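Local coordinates for 4'-phospho-dehydrooxetanocin synthase (Bacillus megaterium, PDB 5UL3), which catalyses the oxidative ring contraction of dAMP to an oxetane aldehyde in oxetanocin A biosynthesis, using cobalamin, a [4Fe-4S] cluster and S-adenosylmethionine, at residues Y13-K18 against F73-R77; L295-S299 against A348-I354; L417-H421 against L461-I467. One frame throughout, in Å; residues are numbered along the deposited sequence. Where two conformers were deposited one is given.

Interaction 1. Residues Y13-K18 against F73-R77. With EDO (1,2-ethanediol), chain O.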
ATOM      1  N   TYR A  13     -25.479  32.153   9.275  1.00 49.84           N
ATOM      2  CA  TYR A  13     -24.405  31.865   8.333  1.00 51.56           C
ATOM      3  C   TYR A  13     -23.523  30.724   8.833  1.00 41.27           C
ATOM      4  O   TYR A  13     -23.145  29.843   8.055  1.00 40.29           O
ATOM      5  CB  TYR A  13     -23.579  33.126   8.077  1.00 51.79           C
ATOM      6  CG  TYR A  13     -24.197  34.083   7.076  1.00 50.78           C
ATOM      7  CD1 TYR A  13     -24.793  33.615   5.911  1.00 57.05           C
ATOM      8  CD2 TYR A  13     -24.179  35.456   7.295  1.00 59.46           C
ATOM      9  CE1 TYR A  13     -25.358  34.492   4.990  1.00 59.43           C
ATOM     10  CE2 TYR A  13     -24.742  36.339   6.389  1.00 56.07           C
ATOM     11  CZ  TYR A  13     -25.328  35.856   5.239  1.00 61.94           C
ATOM     12  OH  TYR A  13     -25.881  36.740   4.338  1.00 64.75           O
ATOM     13  N   LEU A  14     -23.212  30.708  10.128  1.00 37.34           N
ATOM     14  CA  LEU A  14     -22.393  29.636  10.683  1.00 43.86           C
ATOM     15  C   LEU A  14     -23.120  28.297  10.622  1.00 51.77           C
ATOM     16  O   LEU A  14     -22.526  27.277  10.249  1.00 39.40           O
ATOM     17  CB  LEU A  14     -22.005  29.969  12.122  1.00 36.13           C
ATOM     18  CG  LEU A  14     -20.933  31.045  12.362  1.00 39.22           C
ATOM     19  CD1 LEU A  14     -20.857  31.385  13.835  1.00 35.12           C
ATOM     20  CD2 LEU A  14     -19.566  30.567  11.854  1.00 36.67           C
ATOM     21  N   LYS A  15     -24.404  28.284  10.985  1.00 41.97           N
ATOM     22  CA  LYS A  15     -25.183  27.048  10.948  1.00 41.21           C
ATOM     23  C   LYS A  15     -25.243  26.484   9.538  1.00 39.84           C
ATOM     24  O   LYS A  15     -25.039  25.283   9.328  1.00 42.71           O
ATOM     25  CB  LYS A  15     -26.593  27.306  11.486  1.00 47.85           C
ATOM     26  CG  LYS A  15     -27.617  26.251  11.091  1.00 49.58           C
ATOM     27  CD  LYS A  15     -29.037  26.715  11.404  1.00 58.36           C
ATOM     28  CE  LYS A  15     -30.063  25.693  10.938  1.00 70.16           C
ATOM     29  NZ  LYS A  15     -29.996  25.485   9.462  1.00 64.31           N
ATOM     30  N   GLU A  16     -25.529  27.339   8.552  1.00 39.74           N
ATOM     31  CA  GLU A  16     -25.577  26.880   7.171  1.00 40.05           C
ATOM     32  C   GLU A  16     -24.198  26.450   6.685  1.00 38.55           C
ATOM     33  O   GLU A  16     -24.079  25.518   5.881  1.00 35.48           O
ATOM     34  CB  GLU A  16     -26.135  27.974   6.264  1.00 48.30           C
ATOM     35  CG  GLU A  16     -27.613  28.280   6.476  1.00 50.38           C
ATOM     36  CD  GLU A  16     -28.496  27.076   6.232  1.00 40.79           C
ATOM     37  OE1 GLU A  16     -29.023  26.519   7.214  1.00 49.97           O
ATOM     38  OE2 GLU A  16     -28.641  26.678   5.058  1.00 56.33           O
ATOM     39  N   LEU A  17     -23.150  27.146   7.130  1.00 38.55           N
ATOM     40  CA  LEU A  17     -21.796  26.782   6.724  1.00 38.84           C
ATOM     41  C   LEU A  17     -21.392  25.449   7.332  1.00 33.17           C
ATOM     42  O   LEU A  17     -20.735  24.632   6.672  1.00 35.85           O
ATOM     43  CB  LEU A  17     -20.809  27.879   7.129  1.00 31.10           C
ATOM     44  CG  LEU A  17     -20.802  29.122   6.236  1.00 35.25           C
ATOM     45  CD1 LEU A  17     -19.894  30.199   6.811  1.00 40.43           C
ATOM     46  CD2 LEU A  17     -20.403  28.784   4.819  1.00 31.61           C
ATOM     47  N   LYS A  18     -21.770  25.217   8.590  1.00 33.43           N
ATOM     48  CA  LYS A  18     -21.494  23.933   9.227  1.00 35.92           C
ATOM     49  C   LYS A  18     -22.121  22.785   8.442  1.00 38.66           C
ATOM     50  O   LYS A  18     -21.538  21.695   8.346  1.00 37.22           O
ATOM     51  CB  LYS A  18     -21.999  23.967  10.669  1.00 34.08           C
ATOM     52  CG  LYS A  18     -21.616  22.794  11.541  1.00 38.37           C
ATOM     53  CD  LYS A  18     -21.966  23.130  12.985  1.00 52.91           C
ATOM     54  CE  LYS A  18     -21.209  22.278  13.978  1.00 60.14           C
ATOM     55  NZ  LYS A  18     -19.749  22.601  13.999  1.00 51.10           N
ATOM     56  N   PHE A  73     -15.262  33.070   8.967  1.00 28.19           N
ATOM     57  CA  PHE A  73     -16.201  32.130   9.574  1.00 31.54           C
ATOM     58  C   PHE A  73     -15.517  30.789   9.795  1.00 25.25           C
ATOM     59  O   PHE A  73     -14.962  30.216   8.849  1.00 30.62           O
ATOM     60  CB  PHE A  73     -17.416  31.904   8.669  1.00 31.15           C
ATOM     61  CG  PHE A  73     -18.248  33.140   8.433  1.00 35.67           C
ATOM     62  CD1 PHE A  73     -17.974  33.987   7.368  1.00 37.19           C
ATOM     63  CD2 PHE A  73     -19.323  33.437   9.262  1.00 42.90           C
ATOM     64  CE1 PHE A  73     -18.752  35.129   7.147  1.00 42.78           C
ATOM     65  CE2 PHE A  73     -20.097  34.574   9.049  1.00 43.32           C
ATOM     66  CZ  PHE A  73     -19.810  35.413   7.993  1.00 34.87           C
ATOM     67  N   SER A  74     -15.594  30.271  11.017  1.00 26.97           N
ATOM     68  CA  SER A  74     -14.974  28.991  11.370  1.00 35.73           C
ATOM     69  C   SER A  74     -15.971  28.180  12.185  1.00 26.49           C
ATOM     70  O   SER A  74     -15.875  28.104  13.414  1.00 29.76           O
ATOM     71  CB  SER A  74     -13.663  29.209  12.127  1.00 27.95           C
ATOM     72  OG  SER A  74     -13.046  27.977  12.445  1.00 30.35           O
ATOM     73  N   PRO A  75     -16.934  27.537  11.520  1.00 31.51           N
ATOM     74  CA  PRO A  75     -18.046  26.912  12.254  1.00 31.57           C
ATOM     75  C   PRO A  75     -17.649  25.701  13.066  1.00 38.32           C
ATOM     76  O   PRO A  75     -18.379  25.341  13.999  1.00 35.05           O
ATOM     77  CB  PRO A  75     -19.034  26.531  11.149  1.00 29.71           C
ATOM     78  CG  PRO A  75     -18.256  26.503   9.902  1.00 34.47           C
ATOM     79  CD  PRO A  75     -17.087  27.445  10.066  1.00 29.68           C
ATOM     80  N   ASN A  76     -16.527  25.056  12.749  1.00 30.03           N
ATOM     81  CA  ASN A  76     -16.130  23.803  13.381  1.00 32.20           C
ATOM     82  C   ASN A  76     -14.985  23.946  14.363  1.00 35.38           C
ATOM     83  O   ASN A  76     -14.640  22.966  15.030  1.00 30.57           O
ATOM     84  CB  ASN A  76     -15.745  22.770  12.306  1.00 28.16           C
ATOM     85  CG  ASN A  76     -16.877  22.496  11.350  1.00 42.02           C
ATOM     86  OD1 ASN A  76     -18.034  22.739  11.680  1.00 40.00           O
ATOM     87  ND2 ASN A  76     -16.556  21.991  10.156  1.00 36.27           N
ATOM     88  N   ARG A  77     -14.380  25.126  14.479  1.00 33.56           N
ATOM     89  CA  ARG A  77     -13.240  25.244  15.364  1.00 27.04           C
ATOM     90  C   ARG A  77     -13.058  26.694  15.795  1.00 29.30           C
ATOM     91  O   ARG A  77     -13.305  27.616  15.016  1.00 29.61           O
ATOM     92  CB  ARG A  77     -11.953  24.728  14.699  1.00 30.43           C
ATOM     93  CG  ARG A  77     -10.805  24.570  15.691  1.00 34.23           C
ATOM     94  CD  ARG A  77      -9.621  23.799  15.134  1.00 37.91           C
ATOM     95  NE  ARG A  77      -8.810  24.614  14.236  1.00 35.78           N
ATOM     96  CZ  ARG A  77      -7.616  24.244  13.777  1.00 41.75           C
ATOM     97  NH1 ARG A  77      -6.935  25.039  12.966  1.00 34.61           N
ATOM     98  NH2 ARG A  77      -7.104  23.074  14.125  1.00 45.98           N
TER
HETATM   99  C1  EDO O 814     -20.323  27.194  15.754  1.00 38.94           C
HETATM  100  O1  EDO O 814     -20.644  27.048  14.364  1.00 40.86           O
HETATM  101  C2  EDO O 814     -20.627  25.855  16.418  1.00 53.20           C
HETATM  102  O2  EDO O 814     -20.236  25.878  17.795  1.00 63.32           O
HETATM  103  O   HOH W   1     -19.198  20.745   9.339  1.00 37.32           O

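Interaction 2. Residues L295-S299 against A348-I354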
ATOM      1  N   LEU A 295     -13.013  10.816  -4.241  1.00 22.12           N
ATOM      2  CA  LEU A 295     -13.720   9.655  -3.714  1.00 25.42           C
ATOM      3  C   LEU A 295     -14.947   9.307  -4.562  1.00 30.89           C
ATOM      4  O   LEU A 295     -15.191   8.126  -4.853  1.00 27.10           O
ATOM      5  CB  LEU A 295     -14.116   9.905  -2.258  1.00 24.69           C
ATOM      6  CG  LEU A 295     -14.721   8.669  -1.586  1.00 28.91           C
ATOM      7  CD1 LEU A 295     -13.722   7.514  -1.627  1.00 28.07           C
ATOM      8  CD2 LEU A 295     -15.164   8.961  -0.157  1.00 28.42           C
ATOM      9  N   GLY A 296     -15.721  10.319  -4.974  1.00 26.69           N
ATOM     10  CA  GLY A 296     -16.885  10.060  -5.821  1.00 31.69           C
ATOM     11  C   GLY A 296     -16.544   9.284  -7.080  1.00 32.57           C
ATOM     12  O   GLY A 296     -17.232   8.323  -7.434  1.00 31.88           O
ATOM     13  N   GLU A 297     -15.460   9.662  -7.754  1.00 30.21           N
ATOM     14  CA  GLU A 297     -15.051   8.926  -8.941  1.00 34.79           C
ATOM     15  C   GLU A 297     -14.504   7.550  -8.581  1.00 34.90           C
ATOM     16  O   GLU A 297     -14.710   6.585  -9.323  1.00 36.93           O
ATOM     17  CB  GLU A 297     -14.020   9.730  -9.732  1.00 34.05           C
ATOM     18  CG  GLU A 297     -14.631  10.944 -10.428  1.00 37.67           C
ATOM     19  CD  GLU A 297     -15.722  10.543 -11.426  1.00 54.14           C
ATOM     20  OE1 GLU A 297     -15.410   9.780 -12.368  1.00 45.41           O
ATOM     21  OE2 GLU A 297     -16.887  10.970 -11.254  1.00 56.69           O
ATOM     22  N   ILE A 298     -13.791   7.441  -7.452  1.00 29.83           N
ATOM     23  CA  ILE A 298     -13.325   6.132  -6.998  1.00 28.61           C
ATOM     24  C   ILE A 298     -14.501   5.187  -6.788  1.00 32.31           C
ATOM     25  O   ILE A 298     -14.420   3.995  -7.118  1.00 33.08           O
ATOM     26  CB  ILE A 298     -12.487   6.281  -5.713  1.00 30.03           C
ATOM     27  CG1 ILE A 298     -11.160   6.942  -6.051  1.00 31.55           C
ATOM     28  CG2 ILE A 298     -12.266   4.928  -5.029  1.00 31.36           C
ATOM     29  CD1 ILE A 298     -10.421   7.406  -4.811  1.00 35.32           C
ATOM     30  N   SER A 299     -15.612   5.698  -6.248  1.00 28.35           N
ATOM     31  CA  SER A 299     -16.764   4.833  -5.998  1.00 30.94           C
ATOM     32  C   SER A 299     -17.404   4.370  -7.300  1.00 36.91           C
ATOM     33  O   SER A 299     -17.948   3.263  -7.360  1.00 35.09           O
ATOM     34  CB  SER A 299     -17.803   5.541  -5.130  1.00 34.29           C
ATOM     35  OG  SER A 299     -18.633   6.406  -5.886  1.00 44.57           O
ATOM     36  N   ALA A 348     -17.854   9.422   4.562  1.00 25.58           N
ATOM     37  CA  ALA A 348     -17.799   9.790   3.156  1.00 28.01           C
ATOM     38  C   ALA A 348     -18.010   8.580   2.259  1.00 30.11           C
ATOM     39  O   ALA A 348     -18.660   8.690   1.215  1.00 29.68           O
ATOM     40  CB  ALA A 348     -16.463  10.456   2.833  1.00 28.01           C
ATOM     41  N   GLY A 349     -17.443   7.426   2.628  1.00 26.55           N
ATOM     42  CA  GLY A 349     -17.670   6.227   1.831  1.00 29.56           C
ATOM     43  C   GLY A 349     -19.137   5.826   1.799  1.00 27.66           C
ATOM     44  O   GLY A 349     -19.673   5.463   0.749  1.00 31.23           O
ATOM     45  N   LYS A 350     -19.811   5.932   2.945  1.00 32.03           N
ATOM     46  CA  LYS A 350     -21.226   5.586   3.027  1.00 35.41           C
ATOM     47  C   LYS A 350     -22.071   6.484   2.135  1.00 38.90           C
ATOM     48  O   LYS A 350     -23.059   6.032   1.540  1.00 33.12           O
ATOM     49  CB  LYS A 350     -21.689   5.679   4.477  1.00 33.34           C
ATOM     50  CG  LYS A 350     -23.133   5.248   4.711  1.00 43.42           C
ATOM     51  CD  LYS A 350     -23.565   5.580   6.137  1.00 49.06           C
ATOM     52  CE  LYS A 350     -24.880   4.906   6.502  1.00 57.10           C
ATOM     53  NZ  LYS A 350     -24.727   3.433   6.676  1.00 58.82           N
ATOM     54  N   HIS A 351     -21.704   7.766   2.037  1.00 30.13           N
ATOM     55  CA  HIS A 351     -22.396   8.678   1.135  1.00 32.49           C
ATOM     56  C   HIS A 351     -22.378   8.173  -0.297  1.00 39.24           C
ATOM     57  O   HIS A 351     -23.335   8.396  -1.046  1.00 35.14           O
ATOM     58  CB  HIS A 351     -21.759  10.068   1.199  1.00 31.59           C
ATOM     59  CG  HIS A 351     -22.279  11.006   0.158  1.00 30.62           C
ATOM     60  ND1 HIS A 351     -23.501  11.632   0.273  1.00 33.32           N
ATOM     61  CD2 HIS A 351     -21.766  11.393  -1.035  1.00 32.55           C
ATOM     62  CE1 HIS A 351     -23.705  12.391  -0.791  1.00 32.54           C
ATOM     63  NE2 HIS A 351     -22.668  12.261  -1.601  1.00 34.28           N
ATOM     64  N   PHE A 352     -21.309   7.495  -0.698  1.00 32.92           N
ATOM     65  CA  PHE A 352     -21.177   6.983  -2.052  1.00 33.10           C
ATOM     66  C   PHE A 352     -21.456   5.486  -2.153  1.00 28.93           C
ATOM     67  O   PHE A 352     -21.139   4.880  -3.179  1.00 33.19           O
ATOM     68  CB  PHE A 352     -19.781   7.271  -2.600  1.00 33.43           C
ATOM     69  CG  PHE A 352     -19.507   8.718  -2.842  1.00 34.29           C
ATOM     70  CD1 PHE A 352     -20.220   9.425  -3.802  1.00 34.92           C
ATOM     71  CD2 PHE A 352     -18.504   9.369  -2.135  1.00 34.36           C
ATOM     72  CE1 PHE A 352     -19.952  10.756  -4.037  1.00 33.44           C
ATOM     73  CE2 PHE A 352     -18.236  10.700  -2.368  1.00 29.82           C
ATOM     74  CZ  PHE A 352     -18.956  11.394  -3.317  1.00 32.19           C
ATOM     75  N   ASN A 353     -22.001   4.884  -1.092  0.50 29.92           N
ATOM     76  CA  ASN A 353     -22.346   3.466  -1.033  0.50 33.99           C
ATOM     77  C   ASN A 353     -21.130   2.549  -1.113  0.50 35.61           C
ATOM     78  O   ASN A 353     -21.274   1.358  -1.422  0.50 34.67           O
ATOM     79  CB  ASN A 353     -23.360   3.105  -2.126  0.50 34.72           C
ATOM     80  CG  ASN A 353     -24.661   3.847  -1.961  0.50 35.22           C
ATOM     81  OD1 ASN A 353     -25.208   3.918  -0.863  0.50 33.51           O
ATOM     82  ND2 ASN A 353     -25.162   4.415  -3.052  0.50 42.17           N
ATOM     83  N   ILE A 354     -19.935   3.078  -0.841  1.00 30.30           N
ATOM     84  CA  ILE A 354     -18.730   2.253  -0.748  1.00 28.22           C
ATOM     85  C   ILE A 354     -18.830   1.416   0.522  1.00 29.32           C
ATOM     86  O   ILE A 354     -19.188   1.932   1.587  1.00 33.46           O
ATOM     87  CB  ILE A 354     -17.468   3.133  -0.719  1.00 31.68           C
ATOM     88  CG1 ILE A 354     -17.379   3.975  -1.989  1.00 34.97           C
ATOM     89  CG2 ILE A 354     -16.209   2.273  -0.554  1.00 32.26           C
ATOM     90  CD1 ILE A 354     -16.206   4.926  -2.008  1.00 36.56           C
TER

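Interaction 3. Residues L417-H421 against L461-I467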
ATOM      1  N   LEU A 417      -1.665 -11.396  22.554  1.00 25.42           N
ATOM      2  CA  LEU A 417      -2.819 -12.173  22.098  1.00 26.59           C
ATOM      3  C   LEU A 417      -4.123 -11.443  22.399  1.00 29.05           C
ATOM      4  O   LEU A 417      -5.032 -11.405  21.558  1.00 27.41           O
ATOM      5  CB  LEU A 417      -2.810 -13.558  22.747  1.00 28.47           C
ATOM      6  CG  LEU A 417      -3.980 -14.458  22.356  1.00 26.55           C
ATOM      7  CD1 LEU A 417      -3.923 -14.773  20.868  1.00 30.51           C
ATOM      8  CD2 LEU A 417      -3.939 -15.736  23.192  1.00 30.82           C
ATOM      9  N   LYS A 418      -4.226 -10.834  23.586  1.00 26.28           N
ATOM     10  CA  LYS A 418      -5.403 -10.019  23.888  1.00 28.95           C
ATOM     11  C   LYS A 418      -5.583  -8.896  22.869  1.00 29.78           C
ATOM     12  O   LYS A 418      -6.699  -8.646  22.395  1.00 25.77           O
ATOM     13  CB  LYS A 418      -5.299  -9.440  25.300  1.00 25.55           C
ATOM     14  CG  LYS A 418      -6.409  -8.444  25.615  1.00 30.31           C
ATOM     15  CD  LYS A 418      -6.347  -7.948  27.076  1.00 35.98           C
ATOM     16  CE  LYS A 418      -7.485  -6.958  27.350  1.00 42.01           C
ATOM     17  NZ  LYS A 418      -7.295  -6.185  28.624  1.00 46.81           N
ATOM     18  N   MET A 419      -4.496  -8.212  22.513  1.00 27.70           N
ATOM     19  CA  MET A 419      -4.578  -7.136  21.526  1.00 29.13           C
ATOM     20  C   MET A 419      -5.072  -7.659  20.182  1.00 26.72           C
ATOM     21  O   MET A 419      -5.949  -7.056  19.545  1.00 26.56           O
ATOM     22  CB  MET A 419      -3.207  -6.463  21.365  1.00 28.91           C
ATOM     23  CG  MET A 419      -3.208  -5.243  20.422  1.00 27.58           C
ATOM     24  SD  MET A 419      -1.601  -5.077  19.598  1.00 27.46           S
ATOM     25  CE  MET A 419      -1.688  -6.493  18.516  1.00 28.68           C
ATOM     26  N   TRP A 420      -4.511  -8.780  19.725  1.00 25.10           N
ATOM     27  CA  TRP A 420      -4.968  -9.348  18.462  1.00 25.43           C
ATOM     28  C   TRP A 420      -6.437  -9.754  18.532  1.00 26.86           C
ATOM     29  O   TRP A 420      -7.169  -9.633  17.538  1.00 24.83           O
ATOM     30  CB  TRP A 420      -4.081 -10.536  18.084  1.00 22.34           C
ATOM     31  CG  TRP A 420      -2.818 -10.109  17.402  1.00 26.77           C
ATOM     32  CD1 TRP A 420      -1.579  -9.895  17.983  1.00 30.05           C
ATOM     33  CD2 TRP A 420      -2.666  -9.803  16.010  1.00 25.46           C
ATOM     34  NE1 TRP A 420      -0.676  -9.490  17.025  1.00 24.98           N
ATOM     35  CE2 TRP A 420      -1.316  -9.428  15.808  1.00 26.75           C
ATOM     36  CE3 TRP A 420      -3.540  -9.816  14.910  1.00 25.74           C
ATOM     37  CZ2 TRP A 420      -0.823  -9.075  14.550  1.00 25.28           C
ATOM     38  CZ3 TRP A 420      -3.044  -9.456  13.666  1.00 25.58           C
ATOM     39  CH2 TRP A 420      -1.695  -9.093  13.496  1.00 25.96           C
ATOM     40  N   HIS A 421      -6.890 -10.229  19.693  1.00 24.63           N
ATOM     41  CA  HIS A 421      -8.307 -10.546  19.846  1.00 28.79           C
ATOM     42  C   HIS A 421      -9.155  -9.298  19.682  1.00 28.38           C
ATOM     43  O   HIS A 421     -10.178  -9.325  18.988  1.00 26.87           O
ATOM     44  CB  HIS A 421      -8.571 -11.198  21.203  1.00 29.82           C
ATOM     45  CG  HIS A 421      -9.997 -11.621  21.402  1.00 30.33           C
ATOM     46  ND1 HIS A 421     -10.686 -11.382  22.571  1.00 35.23           N
ATOM     47  CD2 HIS A 421     -10.859 -12.272  20.584  1.00 37.77           C
ATOM     48  CE1 HIS A 421     -11.913 -11.860  22.463  1.00 34.29           C
ATOM     49  NE2 HIS A 421     -12.043 -12.411  21.271  1.00 32.42           N
ATOM     50  N   LEU A 461      -1.803 -18.554  16.290  1.00 26.12           N
ATOM     51  CA  LEU A 461      -2.484 -17.609  17.166  1.00 21.88           C
ATOM     52  C   LEU A 461      -3.448 -16.704  16.398  1.00 26.83           C
ATOM     53  O   LEU A 461      -4.591 -16.498  16.824  1.00 26.16           O
ATOM     54  CB  LEU A 461      -1.443 -16.773  17.929  1.00 27.83           C
ATOM     55  CG  LEU A 461      -0.591 -17.586  18.910  1.00 25.49           C
ATOM     56  CD1 LEU A 461       0.683 -16.827  19.336  1.00 26.10           C
ATOM     57  CD2 LEU A 461      -1.420 -17.958  20.152  1.00 28.24           C
ATOM     58  N   VAL A 462      -3.004 -16.145  15.273  1.00 26.22           N
ATOM     59  CA  VAL A 462      -3.869 -15.219  14.540  1.00 22.68           C
ATOM     60  C   VAL A 462      -5.046 -15.965  13.927  1.00 25.58           C
ATOM     61  O   VAL A 462      -6.189 -15.494  13.986  1.00 25.20           O
ATOM     62  CB  VAL A 462      -3.081 -14.449  13.466  1.00 22.95           C
ATOM     63  CG1 VAL A 462      -4.053 -13.568  12.636  1.00 28.84           C
ATOM     64  CG2 VAL A 462      -2.004 -13.551  14.138  1.00 24.54           C
ATOM     65  N   SER A 463      -4.790 -17.135  13.338  1.00 24.29           N
ATOM     66  CA  SER A 463      -5.896 -17.863  12.708  1.00 26.17           C
ATOM     67  C   SER A 463      -6.911 -18.346  13.744  1.00 29.48           C
ATOM     68  O   SER A 463      -8.123 -18.325  13.474  1.00 27.76           O
ATOM     69  CB  SER A 463      -5.365 -19.023  11.865  1.00 28.16           C
ATOM     70  OG  SER A 463      -4.671 -19.986  12.639  1.00 28.92           O
ATOM     71  N   ALA A 464      -6.455 -18.719  14.947  1.00 27.70           N
ATOM     72  CA  ALA A 464      -7.382 -19.145  15.990  1.00 25.33           C
ATOM     73  C   ALA A 464      -8.345 -18.037  16.394  1.00 31.24           C
ATOM     74  O   ALA A 464      -9.430 -18.332  16.905  1.00 29.47           O
ATOM     75  CB  ALA A 464      -6.610 -19.657  17.222  1.00 22.94           C
ATOM     76  N   LEU A 465      -7.978 -16.768  16.186  1.00 24.78           N
ATOM     77  CA  LEU A 465      -8.884 -15.669  16.485  1.00 25.89           C
ATOM     78  C   LEU A 465      -9.885 -15.390  15.368  1.00 26.31           C
ATOM     79  O   LEU A 465     -10.663 -14.441  15.491  1.00 33.47           O
ATOM     80  CB  LEU A 465      -8.080 -14.407  16.779  1.00 31.77           C
ATOM     81  CG  LEU A 465      -7.140 -14.548  17.978  1.00 27.19           C
ATOM     82  CD1 LEU A 465      -6.210 -13.338  18.066  1.00 28.59           C
ATOM     83  CD2 LEU A 465      -7.952 -14.681  19.254  1.00 30.66           C
ATOM     84  N   GLY A 466      -9.882 -16.173  14.294  1.00 30.49           N
ATOM     85  CA  GLY A 466     -10.840 -15.971  13.209  1.00 29.12           C
ATOM     86  C   GLY A 466     -10.435 -14.939  12.180  1.00 35.50           C
ATOM     87  O   GLY A 466     -11.250 -14.579  11.319  1.00 33.99           O
ATOM     88  N   ILE A 467      -9.215 -14.435  12.253  1.00 32.48           N
ATOM     89  CA  ILE A 467      -8.693 -13.504  11.265  1.00 28.17           C
ATOM     90  C   ILE A 467      -8.248 -14.309  10.055  1.00 27.95           C
ATOM     91  O   ILE A 467      -7.705 -15.407  10.193  1.00 31.45           O
ATOM     92  CB  ILE A 467      -7.544 -12.676  11.888  1.00 28.74           C
ATOM     93  CG1 ILE A 467      -8.109 -11.734  12.947  1.00 28.06           C
ATOM     94  CG2 ILE A 467      -6.777 -11.894  10.837  1.00 32.33           C
ATOM     95  CD1 ILE A 467      -7.069 -11.122  13.911  1.00 30.07           C
TER

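Interaction 1. Residues Y13-K18 against F73-R77
Lys18 supplies both direct hydrogen bonds of this contact: its NZ donates to the backbone O of Pro75 (3.1 Å) and to the side-chain OD1 of Asn76 (2.9 Å). Both acceptors belong to the type I beta turn Ser74 to Arg77, within which Ser74 OG donates to Arg77 O (2.6 Å), so one ammonium group reads two consecutive residues. A water adds a second bridge, donating to Lys18 O (2.7 Å) and accepting from Asn76 ND2 (3.0 Å). Pro75 O also accepts a hydrogen bond from O1 of a bound 1,2-ethanediol (2.9 Å), probably from the crystallisation liquor.

Beneath this polar margin, Pro75 presses on the helix face formed by Leu14, Leu17 and Lys18. Its CB lies 3.7 Å from Leu14 O and its CG 4.0 Å from Leu17 CB; the CA atoms of Leu14 and Pro75 are 5.4 Å apart. Phe73 carries the apolar surface deeper. Leu17 CD1 packs on Phe73 CB (3.5 Å), Leu14 CD2 meets the ring edge at CD2 of Phe73 (3.9 Å), and Tyr13 CB approaches Phe73 CE2 (3.9 Å).

The contact lies in the N-terminal domain, whose function is unknown, and lays helix 7-21 against the end of strand 69-73 in a four-stranded antiparallel sheet. Helix 28-39 completes the core: Leu17 touches Cys35 and Leu38, while Phe39 stacks on Tyr13 and also meets Phe73. Strand 60-64 contributes Leu61 to Leu17 and Val63 to Phe73.

Interaction 2. Residues L295-S299 against A348-I354
Two short helical pieces face each other here without a hydrogen bond between them. Residues 295-299 form a helical turn, with Ser299 N bonded to Leu295 O (2.8 Å), whereas 348-354 contains the last turn of helix 335-351 and its exit. That exit is a Schellman motif: Asn353, with positive phi, is the C-prime residue, Ile354 N bonds to Gly349 O (2.9 Å) and Asn353 N to Lys350 O (3.1 Å). The CA-to-CB bonds of Phe352, just before the reversal, and of Ile354, just after it, both point toward 295-299. The CA atoms of Leu295 and Gly349 are 7.6 Å apart, those of Ser299 and Ile354 6.2 Å.

Gly296 makes room for the Phe352 ring. Its CA sits over the ring face, 3.6 Å from the centroid and 15° off the normal, a CH-pi contact; a CB on Gly296 would lie only 3.2 Å from Phe352 CZ. Leu295 fills the adjoining space, with CD2 on Ala348 CB (3.6 Å), CG near Phe352 CD2 (3.9 Å) and CD1 against Ile354 CD1 (3.6 Å). Ser299 covers the other part of the exit: its CB packs on Ile354 CG1 (3.5 Å) and its OG lies 3.6 Å from Phe352 CB. Ser299 OG donates to Gly296 O (2.8 Å), which leaves an essentially apolar interface.

Helix 295-300 thus rests on the alpha-to-beta turn that leads from helix 335-351 into strand 357-360 of the radical SAM domain. Strand 305-311 adjoins the contact, where Leu305 touches both Leu295 and Ile354, and Trp25 packs edge-to-face with Phe352 and stacks on His351.

Interaction 3. Residues L417-H421 against L461-I467
Leu465 is the principal bump, pushed from the C-terminal end of helix 452-464 into a hollow lined by Leu417, Trp420 and His421. Its CD1 reaches Trp420 CB (3.5 Å), His421 N (3.6 Å) and Leu417 CD1 (3.9 Å), so the methyl settles against the helix backbone, while its CD2 lies 4.0 Å from His421 CD2. Trp420 is the answering projection: its indole is met by Val462 over one face and by Ile467 at its edge. Val462 CG2 sits over the six-membered ring, 4.2 Å from the centroid and 11° off the normal, a CH-pi contact, and Ile467 CD1 lies 3.9 Å from Trp420 CE3. Leu417 CD1 extends the apolar seam to Leu461 CD2 (4.1 Å). A Schellman motif at Gly466, with positive phi, turns the chain so that Ile467 faces back toward the indole.

The contact packs neighbouring helices 410-426 and 452-464 of the partial TIM barrel, just before strand 470-473. Trp420 NE1 bonds to Ser402 O and its ring meets Phe396 of strand 393-398; helix 510-519 covers the flank, where Tyr510 OH bonds to His421 ND1 and Leu517 touches Leu461.

In the fold
From the N terminus, interaction 1 closes first, returning the chain to helix 7-21 after helix 28-39 and three strands of the N-terminal antiparallel sheet. The cobalamin-binding Rossmann fold follows before interaction 2 opens. That contact brings the end of helix 335-351 back to helix 295-300, enclosing strand 305-311 and the three cluster-binding cysteines. Interaction 3 then joins helices 410-426 and 452-464, with strand 432-436 and the short helix 440-445 between them in the chain. The three loops run in series, neither nesting nor crossing. Centres of interactions 1 and 2 are about 24 Å apart, those of 2 and 3 about 31 Å; interactions 2 and 3 both involve helices around the radical SAM sheet.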